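Local structure of 4-hydroxybutyrate coenzyme A transferase (Shewanella oneidensis, 2OAS) at residues A[32-37]-A[113-118]; A[148-153]-A[163-168]; A[59-64]-A[68-73]; A[13-18]-A[168-173]. The protein probably transfers coenzyme A between acyl-CoA thioesters and carboxylates such as acetate and 4-hydroxybutyrate, binding the cofactor in a pocket of its alpha/beta fold. All coordinates share one frame; numbering follows the deposited sequence.

Contact 1. Residues A[32-37]-A[113-118]; sequences KVLLDA and TAIIQV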
loop_
_atom_site.group_PDB
_atom_site.type_symbol
_atom_site.label_atom_id
_atom_site.label_comp_id
_atom_site.label_asym_id
_atom_site.label_seq_id
_atom_site.Cartn_x
_atom_site.Cartn_y
_atom_site.Cartn_z
ATOM N N LYS A 32 -25.305 -20.404 7.377
ATOM C CA LYS A 32 -25.881 -20.525 8.712
ATOM C C LYS A 32 -26.487 -21.909 8.982
ATOM O O LYS A 32 -26.264 -22.497 10.041
ATOM C CB LYS A 32 -26.956 -19.451 8.904
ATOM C CG LYS A 32 -27.471 -19.349 10.336
ATOM C CD LYS A 32 -28.591 -18.326 10.469
ATOM C CE LYS A 32 -29.082 -18.273 11.900
ATOM N NZ LYS A 32 -29.455 -19.636 12.368
ATOM N N VAL A 33 -27.253 -22.418 8.025
ATOM C CA VAL A 33 -27.892 -23.717 8.171
ATOM C C VAL A 33 -26.876 -24.804 8.475
ATOM O O VAL A 33 -27.111 -25.676 9.309
ATOM C CB VAL A 33 -28.647 -24.123 6.889
ATOM C CG1 VAL A 33 -29.299 -25.477 7.076
ATOM C CG2 VAL A 33 -29.688 -23.093 6.548
ATOM N N LEU A 34 -25.743 -24.751 7.793
ATOM C CA LEU A 34 -24.690 -25.736 7.982
ATOM C C LEU A 34 -23.846 -25.409 9.196
ATOM O O LEU A 34 -23.466 -26.301 9.938
ATOM C CB LEU A 34 -23.803 -25.794 6.736
ATOM C CG LEU A 34 -23.901 -27.021 5.819
ATOM C CD1 LEU A 34 -25.330 -27.512 5.713
ATOM C CD2 LEU A 34 -23.333 -26.665 4.424
ATOM N N LEU A 35 -23.558 -24.134 9.402
ATOM C CA LEU A 35 -22.734 -23.740 10.528
ATOM C C LEU A 35 -23.436 -24.031 11.858
ATOM O O LEU A 35 -22.774 -24.305 12.851
ATOM C CB LEU A 35 -22.333 -22.253 10.408
ATOM C CG LEU A 35 -21.314 -21.831 9.320
ATOM C CD1 LEU A 35 -21.120 -20.339 9.371
ATOM C CD2 LEU A 35 -19.971 -22.530 9.491
ATOM N N ASP A 36 -24.766 -23.992 11.885
ATOM C CA ASP A 36 -25.476 -24.296 13.130
ATOM C C ASP A 36 -25.361 -25.782 13.407
ATOM O O ASP A 36 -25.281 -26.193 14.558
ATOM C CB ASP A 36 -26.954 -23.893 13.064
ATOM C CG ASP A 36 -27.157 -22.385 13.217
ATOM O OD1 ASP A 36 -26.176 -21.674 13.528
ATOM O OD2 ASP A 36 -28.298 -21.912 13.034
ATOM N N ALA A 37 -25.333 -26.594 12.357
ATOM C CA ALA A 37 -25.210 -28.027 12.576
ATOM C C ALA A 37 -23.791 -28.345 13.064
ATOM O O ALA A 37 -23.578 -29.292 13.818
ATOM C CB ALA A 37 -25.509 -28.785 11.296
ATOM N N THR A 113 -11.702 -28.538 3.993
ATOM C CA THR A 113 -13.075 -28.514 3.514
ATOM C C THR A 113 -13.666 -27.113 3.531
ATOM O O THR A 113 -13.417 -26.319 4.443
ATOM C CB THR A 113 -13.994 -29.479 4.332
ATOM O OG1 THR A 113 -15.051 -28.743 4.931
ATOM C CG2 THR A 113 -13.214 -30.212 5.397
ATOM N N ALA A 114 -14.457 -26.813 2.506
ATOM C CA ALA A 114 -15.104 -25.511 2.381
ATOM C C ALA A 114 -16.610 -25.640 2.545
ATOM O O ALA A 114 -17.251 -26.434 1.852
ATOM C CB ALA A 114 -14.796 -24.904 1.029
ATOM N N ILE A 115 -17.174 -24.862 3.461
ATOM C CA ILE A 115 -18.607 -24.882 3.680
ATOM C C ILE A 115 -19.181 -23.754 2.838
ATOM O O ILE A 115 -18.786 -22.593 2.987
ATOM C CB ILE A 115 -18.980 -24.591 5.149
ATOM C CG1 ILE A 115 -18.084 -25.390 6.103
ATOM C CG2 ILE A 115 -20.450 -24.915 5.361
ATOM C CD1 ILE A 115 -18.135 -26.884 5.900
ATOM N N ILE A 116 -20.120 -24.077 1.958
ATOM C CA ILE A 116 -20.673 -23.034 1.118
ATOM C C ILE A 116 -22.177 -23.119 0.928
ATOM O O ILE A 116 -22.788 -24.142 1.198
ATOM C CB ILE A 116 -19.991 -23.045 -0.263
ATOM C CG1 ILE A 116 -20.289 -24.353 -0.988
ATOM C CG2 ILE A 116 -18.499 -22.940 -0.096
ATOM C CD1 ILE A 116 -19.669 -24.422 -2.363
ATOM N N GLN A 117 -22.764 -22.021 0.473
ATOM C CA GLN A 117 -24.194 -21.947 0.217
ATOM C C GLN A 117 -24.392 -21.589 -1.256
ATOM O O GLN A 117 -23.939 -20.526 -1.699
ATOM C CB GLN A 117 -24.828 -20.866 1.073
ATOM C CG GLN A 117 -26.336 -20.868 0.981
ATOM C CD GLN A 117 -26.980 -19.867 1.891
ATOM O OE1 GLN A 117 -28.194 -19.842 2.039
ATOM N NE2 GLN A 117 -26.163 -19.029 2.518
ATOM N N VAL A 118 -25.068 -22.452 -2.013
ATOM C CA VAL A 118 -25.296 -22.189 -3.441
ATOM C C VAL A 118 -26.739 -22.288 -3.900
ATOM O O VAL A 118 -27.612 -22.802 -3.194
ATOM C CB VAL A 118 -24.497 -23.149 -4.346
ATOM C CG1 VAL A 118 -23.000 -23.044 -4.078
ATOM C CG2 VAL A 118 -24.983 -24.574 -4.132
#
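Leu34 lays its CB and the CD2 methyl against CG2 of Ile115, joining helix 32-41 to strand 113-118 by purely apolar packing. CD2 comes within 3.5 Å of Ile115 CG2, and Leu34 CB follows at 3.7 Å from the same methyl, so the single branch methyl is met by both the root and the tip of the leucine. Ile115 offers that branch because CG2 stands anti to its backbone N, while CG1 takes the position anti to the carbonyl carbon. A beta-branched residue suits a strand, and a leucine gives the helix enough length to cross to it. On the flank of the helix turned from the sheet, the chemistry becomes ionic: Lys32 NZ bridges one turn ahead to Asp36 OD2 at 2.6 Å, on the syn side of the carboxylate and 15° out of its plane. Asp36 OD1 is hydrogen-bonded to Ser60 OG, which ties the helix to the loop between strands 48-52 and 70-74. Helix 32-41 thus packs on one face of the parallel sheet, with Leu34 also resting on His149 of the adjacent strand 145-150 and on Ala9 of helix 9-13, while strand 113-118 runs between strands 145-150 and 21-24.

Contact 2. Residues A[148-153]-A[163-168]; sequences AHINPQ and IHIDRF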
loop_
_atom_site.group_PDB
_atom_site.type_symbol
_atom_site.label_atom_id
_atom_site.label_comp_id
_atom_site.label_asym_id
_atom_site.label_seq_id
_atom_site.Cartn_x
_atom_site.Cartn_y
_atom_site.Cartn_z
ATOM N N ALA A 148 -21.747 -28.353 0.512
ATOM C CA ALA A 148 -22.620 -27.299 0.044
ATOM C C ALA A 148 -24.042 -27.352 0.558
ATOM O O ALA A 148 -24.633 -28.414 0.736
ATOM C CB ALA A 148 -22.653 -27.301 -1.495
ATOM N N HIS A 149 -24.599 -26.178 0.768
ATOM C CA HIS A 149 -25.948 -26.098 1.229
ATOM C C HIS A 149 -26.730 -25.504 0.077
ATOM O O HIS A 149 -26.486 -24.371 -0.326
ATOM C CB HIS A 149 -26.006 -25.219 2.481
ATOM C CG HIS A 149 -27.330 -24.574 2.694
ATOM N ND1 HIS A 149 -28.514 -25.269 2.596
ATOM C CD2 HIS A 149 -27.662 -23.286 2.947
ATOM C CE1 HIS A 149 -29.525 -24.434 2.773
ATOM N NE2 HIS A 149 -29.034 -23.225 2.989
ATOM N N ILE A 150 -27.638 -26.287 -0.485
ATOM C CA ILE A 150 -28.441 -25.816 -1.599
ATOM C C ILE A 150 -29.649 -25.037 -1.108
ATOM O O ILE A 150 -30.540 -25.582 -0.446
ATOM C CB ILE A 150 -28.911 -26.974 -2.470
ATOM C CG1 ILE A 150 -27.690 -27.714 -3.024
ATOM C CG2 ILE A 150 -29.820 -26.439 -3.580
ATOM C CD1 ILE A 150 -28.023 -28.919 -3.865
ATOM N N ASN A 151 -29.680 -23.756 -1.454
ATOM C CA ASN A 151 -30.756 -22.879 -1.028
ATOM C C ASN A 151 -31.438 -22.207 -2.185
ATOM O O ASN A 151 -30.836 -21.386 -2.861
ATOM C CB ASN A 151 -30.202 -21.812 -0.090
ATOM C CG ASN A 151 -31.265 -20.863 0.401
ATOM O OD1 ASN A 151 -32.456 -21.043 0.132
ATOM N ND2 ASN A 151 -30.838 -19.846 1.139
ATOM N N PRO A 152 -32.702 -22.556 -2.435
ATOM C CA PRO A 152 -33.494 -21.982 -3.522
ATOM C C PRO A 152 -33.595 -20.459 -3.428
ATOM O O PRO A 152 -33.995 -19.802 -4.384
ATOM C CB PRO A 152 -34.851 -22.641 -3.347
ATOM C CG PRO A 152 -34.499 -23.992 -2.852
ATOM C CD PRO A 152 -33.413 -23.694 -1.828
ATOM N N GLN A 153 -33.240 -19.904 -2.271
ATOM C CA GLN A 153 -33.306 -18.466 -2.065
ATOM C C GLN A 153 -32.028 -17.805 -2.570
ATOM O O GLN A 153 -32.012 -16.613 -2.864
ATOM C CB GLN A 153 -33.512 -18.151 -0.580
ATOM C CG GLN A 153 -34.738 -18.814 0.021
ATOM C CD GLN A 153 -36.019 -18.472 -0.739
ATOM O OE1 GLN A 153 -36.911 -19.326 -0.900
ATOM N NE2 GLN A 153 -36.123 -17.212 -1.211
ATOM N N ILE A 163 -20.212 -23.182 -10.216
ATOM C CA ILE A 163 -19.478 -24.386 -9.827
ATOM C C ILE A 163 -20.384 -25.606 -10.028
ATOM O O ILE A 163 -21.599 -25.549 -9.802
ATOM C CB ILE A 163 -18.999 -24.270 -8.331
ATOM C CG1 ILE A 163 -18.413 -25.598 -7.827
ATOM C CG2 ILE A 163 -20.169 -23.890 -7.442
ATOM C CD1 ILE A 163 -17.198 -26.079 -8.566
ATOM N N HIS A 164 -19.792 -26.712 -10.460
ATOM C CA HIS A 164 -20.569 -27.919 -10.728
ATOM C C HIS A 164 -20.804 -28.747 -9.477
ATOM O O HIS A 164 -19.915 -28.896 -8.656
ATOM C CB HIS A 164 -19.875 -28.754 -11.808
ATOM C CG HIS A 164 -20.791 -29.731 -12.478
ATOM N ND1 HIS A 164 -21.035 -30.990 -11.975
ATOM C CD2 HIS A 164 -21.564 -29.610 -13.577
ATOM C CE1 HIS A 164 -21.918 -31.602 -12.737
ATOM N NE2 HIS A 164 -22.254 -30.786 -13.715
ATOM N N ILE A 165 -22.008 -29.290 -9.350
ATOM C CA ILE A 165 -22.373 -30.058 -8.169
ATOM C C ILE A 165 -21.553 -31.333 -7.953
ATOM O O ILE A 165 -21.561 -31.879 -6.862
ATOM C CB ILE A 165 -23.874 -30.408 -8.180
ATOM C CG1 ILE A 165 -24.307 -30.882 -6.796
ATOM C CG2 ILE A 165 -24.157 -31.489 -9.226
ATOM C CD1 ILE A 165 -25.756 -31.260 -6.719
ATOM N N ASP A 166 -20.858 -31.827 -8.974
ATOM C CA ASP A 166 -20.056 -33.027 -8.762
ATOM C C ASP A 166 -18.768 -32.696 -8.035
ATOM O O ASP A 166 -17.999 -33.586 -7.708
ATOM C CB ASP A 166 -19.719 -33.727 -10.072
ATOM C CG ASP A 166 -20.891 -34.496 -10.631
ATOM O OD1 ASP A 166 -21.812 -34.835 -9.844
ATOM O OD2 ASP A 166 -20.883 -34.770 -11.852
ATOM N N ARG A 167 -18.523 -31.416 -7.794
ATOM C CA ARG A 167 -17.331 -30.991 -7.070
ATOM C C ARG A 167 -17.638 -30.991 -5.571
ATOM O O ARG A 167 -16.802 -30.601 -4.756
ATOM C CB ARG A 167 -16.918 -29.580 -7.506
ATOM C CG ARG A 167 -16.329 -29.505 -8.914
ATOM C CD ARG A 167 -14.858 -29.145 -8.858
ATOM N NE ARG A 167 -14.678 -27.773 -8.391
ATOM C CZ ARG A 167 -13.545 -27.264 -7.911
ATOM N NH1 ARG A 167 -12.451 -28.015 -7.821
ATOM N NH2 ARG A 167 -13.508 -25.995 -7.524
ATOM N N PHE A 168 -18.838 -31.441 -5.222
ATOM C CA PHE A 168 -19.296 -31.473 -3.828
ATOM C C PHE A 168 -19.232 -32.883 -3.237
ATOM O O PHE A 168 -19.595 -33.859 -3.892
ATOM C CB PHE A 168 -20.752 -30.956 -3.746
ATOM C CG PHE A 168 -20.957 -29.559 -4.301
ATOM C CD1 PHE A 168 -22.240 -29.059 -4.479
ATOM C CD2 PHE A 168 -19.880 -28.741 -4.615
ATOM C CE1 PHE A 168 -22.456 -27.770 -4.961
ATOM C CE2 PHE A 168 -20.085 -27.440 -5.097
ATOM C CZ PHE A 168 -21.382 -26.958 -5.271
#
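Ile165 and Phe168 carry this contact, reaching Ile150 and Ala148 of strand 145-150 across a buried apolar seam. Just ahead of them, His164 ends its short strand and begins a 3-10 turn; its ring nitrogen ND1 accepts the backbone N-H of Asp166 at 3.1 Å, from a position tilted 24° out of the ring plane, and so pins the start of the turn. Ile165 follows with an extended side chain whose CD1 meets CD1 of Ile150 at 4.3 Å, a loose touch between two methyl ends. Asp166 and Arg167 continue the turn, which closes with Phe168 N bonded to Ile165 O. Phe168 then swings its ring inward: CG lies anti to the carbonyl carbon (chi1 -57°), and one face receives the methyl of Ala148. That CB sits 3.7 Å from the ring centroid, nearest CD1 and CE1, a CH-pi contact that an alanine suits because its small methyl lets the flat ring come close to the strand. The opposite face lies against His164 O and Ile165 CA of its own turn, so the ring is sandwiched between the turn and the sheet. Past the strand end, Asn151 OD1 accepts Gln153 N in an Asx turn, while ND2 bonds Gln117 OE1. Strand 145-150 runs between strands 113-118 and 170-173, and the Phe168 ring also packs on Ile116, on the face of the sheet turned away from helix 32-41.

Contact 3. Residues A[59-64]-A[68-73]; sequences ESLSHP and GHLRHR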
loop_
_atom_site.group_PDB
_atom_site.type_symbol
_atom_site.label_atom_id
_atom_site.label_comp_id
_atom_site.label_asym_id
_atom_site.label_seq_id
_atom_site.Cartn_x
_atom_site.Cartn_y
_atom_site.Cartn_z
ATOM N N GLU A 59 -23.246 -16.595 15.074
ATOM C CA GLU A 59 -22.914 -16.442 16.489
ATOM C C GLU A 59 -23.041 -17.722 17.292
ATOM O O GLU A 59 -22.617 -17.769 18.448
ATOM C CB GLU A 59 -23.744 -15.341 17.154
ATOM C CG GLU A 59 -25.196 -15.288 16.765
ATOM C CD GLU A 59 -25.393 -14.647 15.404
ATOM O OE1 GLU A 59 -24.876 -13.530 15.200
ATOM O OE2 GLU A 59 -26.064 -15.257 14.544
ATOM N N SER A 60 -23.614 -18.761 16.689
ATOM C CA SER A 60 -23.749 -20.031 17.394
ATOM C C SER A 60 -22.369 -20.698 17.510
ATOM O O SER A 60 -22.115 -21.463 18.440
ATOM C CB SER A 60 -24.728 -20.964 16.664
ATOM O OG SER A 60 -24.228 -21.369 15.405
ATOM N N LEU A 61 -21.482 -20.391 16.569
ATOM C CA LEU A 61 -20.141 -20.946 16.570
ATOM C C LEU A 61 -19.201 -20.183 17.495
ATOM O O LEU A 61 -18.026 -20.522 17.606
ATOM C CB LEU A 61 -19.561 -20.946 15.163
ATOM C CG LEU A 61 -20.143 -21.978 14.202
ATOM C CD1 LEU A 61 -19.504 -21.798 12.825
ATOM C CD2 LEU A 61 -19.880 -23.372 14.732
ATOM N N SER A 62 -19.713 -19.155 18.153
ATOM C CA SER A 62 -18.889 -18.372 19.060
ATOM C C SER A 62 -19.268 -18.646 20.512
ATOM O O SER A 62 -18.820 -17.954 21.421
ATOM C CB SER A 62 -19.028 -16.882 18.757
ATOM O OG SER A 62 -20.353 -16.451 18.990
ATOM N N HIS A 63 -20.089 -19.671 20.712
ATOM C CA HIS A 63 -20.533 -20.075 22.040
ATOM C C HIS A 63 -19.367 -20.744 22.772
ATOM O O HIS A 63 -18.632 -21.548 22.181
ATOM C CB HIS A 63 -21.713 -21.044 21.912
ATOM C CG HIS A 63 -22.443 -21.295 23.196
ATOM N ND1 HIS A 63 -22.060 -22.267 24.098
ATOM C CD2 HIS A 63 -23.521 -20.678 23.741
ATOM C CE1 HIS A 63 -22.871 -22.236 25.141
ATOM N NE2 HIS A 63 -23.766 -21.282 24.948
ATOM N N PRO A 64 -19.188 -20.420 24.069
ATOM C CA PRO A 64 -18.116 -20.956 24.921
ATOM C C PRO A 64 -17.976 -22.464 24.850
ATOM O O PRO A 64 -16.882 -23.011 25.027
ATOM C CB PRO A 64 -18.506 -20.463 26.310
ATOM C CG PRO A 64 -19.136 -19.133 26.005
ATOM C CD PRO A 64 -20.026 -19.479 24.831
ATOM N N GLY A 68 -11.994 -25.120 22.632
ATOM C CA GLY A 68 -11.274 -26.363 22.794
ATOM C C GLY A 68 -11.585 -27.303 21.645
ATOM O O GLY A 68 -10.823 -28.238 21.379
ATOM N N HIS A 69 -12.703 -27.069 20.968
ATOM C CA HIS A 69 -13.066 -27.907 19.836
ATOM C C HIS A 69 -12.809 -27.170 18.526
ATOM O O HIS A 69 -12.241 -27.721 17.588
ATOM C CB HIS A 69 -14.539 -28.318 19.914
ATOM C CG HIS A 69 -14.903 -29.016 21.183
ATOM N ND1 HIS A 69 -15.067 -28.347 22.378
ATOM C CD2 HIS A 69 -15.115 -30.325 21.453
ATOM C CE1 HIS A 69 -15.365 -29.213 23.330
ATOM N NE2 HIS A 69 -15.401 -30.421 22.794
ATOM N N LEU A 70 -13.215 -25.908 18.484
ATOM C CA LEU A 70 -13.055 -25.101 17.295
ATOM C C LEU A 70 -12.499 -23.730 17.634
ATOM O O LEU A 70 -12.767 -23.202 18.704
ATOM C CB LEU A 70 -14.412 -24.960 16.604
ATOM C CG LEU A 70 -14.586 -23.900 15.514
ATOM C CD1 LEU A 70 -13.421 -23.943 14.551
ATOM C CD2 LEU A 70 -15.878 -24.150 14.785
ATOM N N ARG A 71 -11.707 -23.162 16.731
ATOM C CA ARG A 71 -11.138 -21.842 16.938
ATOM C C ARG A 71 -11.292 -21.073 15.638
ATOM O O ARG A 71 -11.107 -21.637 14.570
ATOM C CB ARG A 71 -9.657 -21.948 17.336
ATOM C CG ARG A 71 -8.880 -20.620 17.319
ATOM C CD ARG A 71 -7.449 -20.739 17.884
ATOM N NE ARG A 71 -7.401 -20.412 19.308
ATOM C CZ ARG A 71 -6.978 -19.252 19.806
ATOM N NH1 ARG A 71 -6.546 -18.293 18.999
ATOM N NH2 ARG A 71 -7.019 -19.040 21.114
ATOM N N HIS A 72 -11.660 -19.800 15.730
ATOM C CA HIS A 72 -11.832 -18.958 14.553
ATOM C C HIS A 72 -10.525 -18.294 14.114
ATOM O O HIS A 72 -9.784 -17.792 14.952
ATOM C CB HIS A 72 -12.881 -17.867 14.833
ATOM C CG HIS A 72 -14.237 -18.408 15.154
ATOM N ND1 HIS A 72 -14.633 -18.706 16.438
ATOM C CD2 HIS A 72 -15.270 -18.765 14.350
ATOM C CE1 HIS A 72 -15.850 -19.224 16.412
ATOM N NE2 HIS A 72 -16.259 -19.271 15.157
ATOM N N ARG A 73 -10.251 -18.312 12.806
ATOM C CA ARG A 73 -9.050 -17.680 12.228
ATOM C C ARG A 73 -9.595 -16.639 11.255
ATOM O O ARG A 73 -9.979 -16.963 10.137
ATOM C CB ARG A 73 -8.189 -18.700 11.488
ATOM C CG ARG A 73 -6.778 -18.211 11.150
ATOM C CD ARG A 73 -5.922 -19.364 10.639
ATOM N NE ARG A 73 -4.585 -18.971 10.201
ATOM C CZ ARG A 73 -3.564 -18.715 11.013
ATOM N NH1 ARG A 73 -3.713 -18.805 12.328
ATOM N NH2 ARG A 73 -2.381 -18.398 10.505
#
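Leu61, in the loop that links the neighbouring parallel strands 48-52 and 70-74 of a Rossmann-like alpha/beta domain, packs against Leu70 and His72 of the second of these strands. Its CB lies 3.7 Å from His72 NE2, so the root of the leucine meets the imidazole. Beyond it, CG stands beside the backbone N and anti to the carbonyl carbon (chi1 -73°), which carries the forked end away from the imidazole, toward Leu70 and helix 32-41. CD2 meets CD2 of Leu70 at 4.1 Å, whereas CD1 packs on Leu35 of helix 32-41. A leucine suits the site because its forked end can serve the strand and the helix together. The His72 ring is turned edge-on to the Leu61 backbone, whose carbonyl carbon lies in the ring plane. Leu61 thus meets the imidazole at its NE2 edge, by van der Waals contact and not by a hydrogen bond; the ring also touches Gln52 of strand 48-52 and Leu84 of helix 82-86. Farther along the strand, Arg73 NH2 forms a salt bridge with Glu399 of the second subunit, placing this strand beside the dimer interface. The loop is braced within itself by Ser62, whose OG donates to Glu59 O at 2.7 Å, tilted 32° from the carbonyl plane.

Contact 4. Residues A[13-18]-A[168-173]; sequences VSLIRS and FAAVYE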
loop_
_atom_site.group_PDB
_atom_site.type_symbol
_atom_site.label_atom_id
_atom_site.label_comp_id
_atom_site.label_asym_id
_atom_site.label_seq_id
_atom_site.Cartn_x
_atom_site.Cartn_y
_atom_site.Cartn_z
ATOM N N VAL A 13 -22.576 -32.053 7.679
ATOM C CA VAL A 13 -21.435 -31.626 8.458
ATOM C C VAL A 13 -20.623 -32.792 9.013
ATOM O O VAL A 13 -19.436 -32.653 9.290
ATOM C CB VAL A 13 -21.892 -30.737 9.600
ATOM C CG1 VAL A 13 -20.711 -30.334 10.446
ATOM C CG2 VAL A 13 -22.555 -29.516 9.044
ATOM N N SER A 14 -21.264 -33.947 9.163
ATOM C CA SER A 14 -20.604 -35.130 9.703
ATOM C C SER A 14 -19.278 -35.500 9.058
ATOM O O SER A 14 -18.375 -35.972 9.733
ATOM C CB SER A 14 -21.547 -36.323 9.628
ATOM O OG SER A 14 -22.539 -36.202 10.622
ATOM N N LEU A 15 -19.169 -35.298 7.749
ATOM C CA LEU A 15 -17.935 -35.626 7.039
ATOM C C LEU A 15 -16.747 -34.889 7.646
ATOM O O LEU A 15 -15.627 -35.377 7.606
ATOM C CB LEU A 15 -18.064 -35.291 5.552
ATOM C CG LEU A 15 -18.951 -36.197 4.688
ATOM C CD1 LEU A 15 -20.364 -36.238 5.233
ATOM C CD2 LEU A 15 -18.954 -35.680 3.245
ATOM N N ILE A 16 -16.983 -33.710 8.209
ATOM C CA ILE A 16 -15.886 -32.959 8.812
ATOM C C ILE A 16 -15.292 -33.802 9.927
ATOM O O ILE A 16 -16.025 -34.336 10.767
ATOM C CB ILE A 16 -16.355 -31.608 9.381
ATOM C CG1 ILE A 16 -16.923 -30.739 8.247
ATOM C CG2 ILE A 16 -15.190 -30.911 10.080
ATOM C CD1 ILE A 16 -17.391 -29.357 8.662
ATOM N N ARG A 17 -13.968 -33.943 9.907
ATOM C CA ARG A 17 -13.230 -34.724 10.913
ATOM C C ARG A 17 -12.348 -33.805 11.752
ATOM O O ARG A 17 -12.133 -32.653 11.389
ATOM C CB ARG A 17 -12.378 -35.793 10.222
ATOM C CG ARG A 17 -13.194 -36.944 9.643
ATOM C CD ARG A 17 -13.656 -37.871 10.754
ATOM N NE ARG A 17 -15.024 -38.370 10.594
ATOM C CZ ARG A 17 -15.599 -39.244 11.420
ATOM N NH1 ARG A 17 -16.873 -39.650 11.213
ATOM N NH2 ARG A 17 -14.896 -39.706 12.449
ATOM N N SER A 18 -11.837 -34.311 12.872
ATOM C CA SER A 18 -10.995 -33.498 13.755
ATOM C C SER A 18 -9.678 -32.998 13.167
ATOM O O SER A 18 -9.101 -33.617 12.287
ATOM C CB SER A 18 -10.698 -34.259 15.045
ATOM O OG SER A 18 -11.876 -34.450 15.809
ATOM N N PHE A 168 -18.838 -31.441 -5.222
ATOM C CA PHE A 168 -19.296 -31.473 -3.828
ATOM C C PHE A 168 -19.232 -32.883 -3.237
ATOM O O PHE A 168 -19.595 -33.859 -3.892
ATOM C CB PHE A 168 -20.752 -30.956 -3.746
ATOM C CG PHE A 168 -20.957 -29.559 -4.301
ATOM C CD1 PHE A 168 -22.240 -29.059 -4.479
ATOM C CD2 PHE A 168 -19.880 -28.741 -4.615
ATOM C CE1 PHE A 168 -22.456 -27.770 -4.961
ATOM C CE2 PHE A 168 -20.085 -27.440 -5.097
ATOM C CZ PHE A 168 -21.382 -26.958 -5.271
ATOM N N ALA A 169 -18.783 -32.995 -1.994
ATOM C CA ALA A 169 -18.703 -34.310 -1.347
ATOM C C ALA A 169 -20.042 -34.629 -0.714
ATOM O O ALA A 169 -20.448 -35.790 -0.618
ATOM C CB ALA A 169 -17.624 -34.310 -0.280
ATOM N N ALA A 170 -20.724 -33.578 -0.287
ATOM C CA ALA A 170 -22.008 -33.714 0.370
ATOM C C ALA A 170 -22.864 -32.534 -0.007
ATOM O O ALA A 170 -22.350 -31.465 -0.357
ATOM C CB ALA A 170 -21.818 -33.761 1.866
ATOM N N VAL A 171 -24.176 -32.732 0.093
ATOM C CA VAL A 171 -25.151 -31.705 -0.247
ATOM C C VAL A 171 -26.436 -31.817 0.583
ATOM O O VAL A 171 -27.010 -32.895 0.700
ATOM C CB VAL A 171 -25.483 -31.802 -1.760
ATOM C CG1 VAL A 171 -26.838 -31.258 -2.035
ATOM C CG2 VAL A 171 -24.455 -31.032 -2.567
ATOM N N TYR A 172 -26.864 -30.703 1.168
ATOM C CA TYR A 172 -28.099 -30.659 1.948
ATOM C C TYR A 172 -28.941 -29.516 1.398
ATOM O O TYR A 172 -28.468 -28.387 1.266
ATOM C CB TYR A 172 -27.829 -30.421 3.436
ATOM C CG TYR A 172 -29.094 -30.129 4.222
ATOM C CD1 TYR A 172 -30.122 -31.082 4.317
ATOM C CD2 TYR A 172 -29.294 -28.883 4.821
ATOM C CE1 TYR A 172 -31.320 -30.799 4.985
ATOM C CE2 TYR A 172 -30.488 -28.589 5.491
ATOM C CZ TYR A 172 -31.493 -29.548 5.564
ATOM O OH TYR A 172 -32.673 -29.232 6.187
ATOM N N GLU A 173 -30.199 -29.803 1.096
ATOM C CA GLU A 173 -31.055 -28.785 0.519
ATOM C C GLU A 173 -32.240 -28.322 1.353
ATOM O O GLU A 173 -33.033 -29.131 1.822
ATOM C CB GLU A 173 -31.571 -29.269 -0.828
ATOM C CG GLU A 173 -32.512 -28.300 -1.514
ATOM C CD GLU A 173 -33.089 -28.875 -2.797
ATOM O OE1 GLU A 173 -33.858 -29.863 -2.705
ATOM O OE2 GLU A 173 -32.771 -28.346 -3.882
#
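Leu15 holds this contact through one methyl: CD2 lies 3.7 Å from CB of Ala170 and 4.0 Å from CB of Ala169. Two consecutive alanines can both turn a methyl to the same leucine because Ala169 still belongs to the bend before strand 170-173 (psi -31°), so the alternation of an extended chain has not yet begun. Their small side chains let the leucine lie near the backbone, and its partly exposed place at the margin of the domain suits a light, apolar touch. The leucine is aimed by its chi1 of -73°, with CG anti to the carbonyl carbon. One shell out, a type I turn from Val13 to Ile16 sets that backbone, closed by Ile16 N bonding to Val13 O at 2.9 Å. The turn is anchored further by Ser14 OG on Leu10 O, back in helix 9-13, and by Ile16 O on His41 NE2 at the end of helix 32-41. On the other side, the alanines are fixed by the sheet: Ala170 bonds through its backbone to Ala148, and Ala169 to both Ile4 and Ile146. Strand 170-173 therefore lies between strand 145-150 and the outermost strand 4-5, while the turn that follows helix 9-13 and leads to strand 21-24 lays Leu15 on the starting end of strand 170-173.

Overall arrangement
All four contacts attach helices, turns or loops to one parallel sheet. Contacts 1 and 2 meet on neighbouring strands, 113-118 and 145-150, but use opposite faces: aliphatic branches beneath helix 32-41 in the first, a phenylalanine ring over an alanine methyl in the second. Contact 4 shares Phe168 with contact 2 and lies nearer the sheet margin, only partly buried, where a single leucine methyl suffices. Contact 3 is buried toward the other margin, about 25 Å from contact 2 between centres, and mixes leucines with an imidazole. It joins contact 1 through Leu35 against Leu61 and the Asp36–Ser60 bond, and its strand alone among these segments reaches the second subunit.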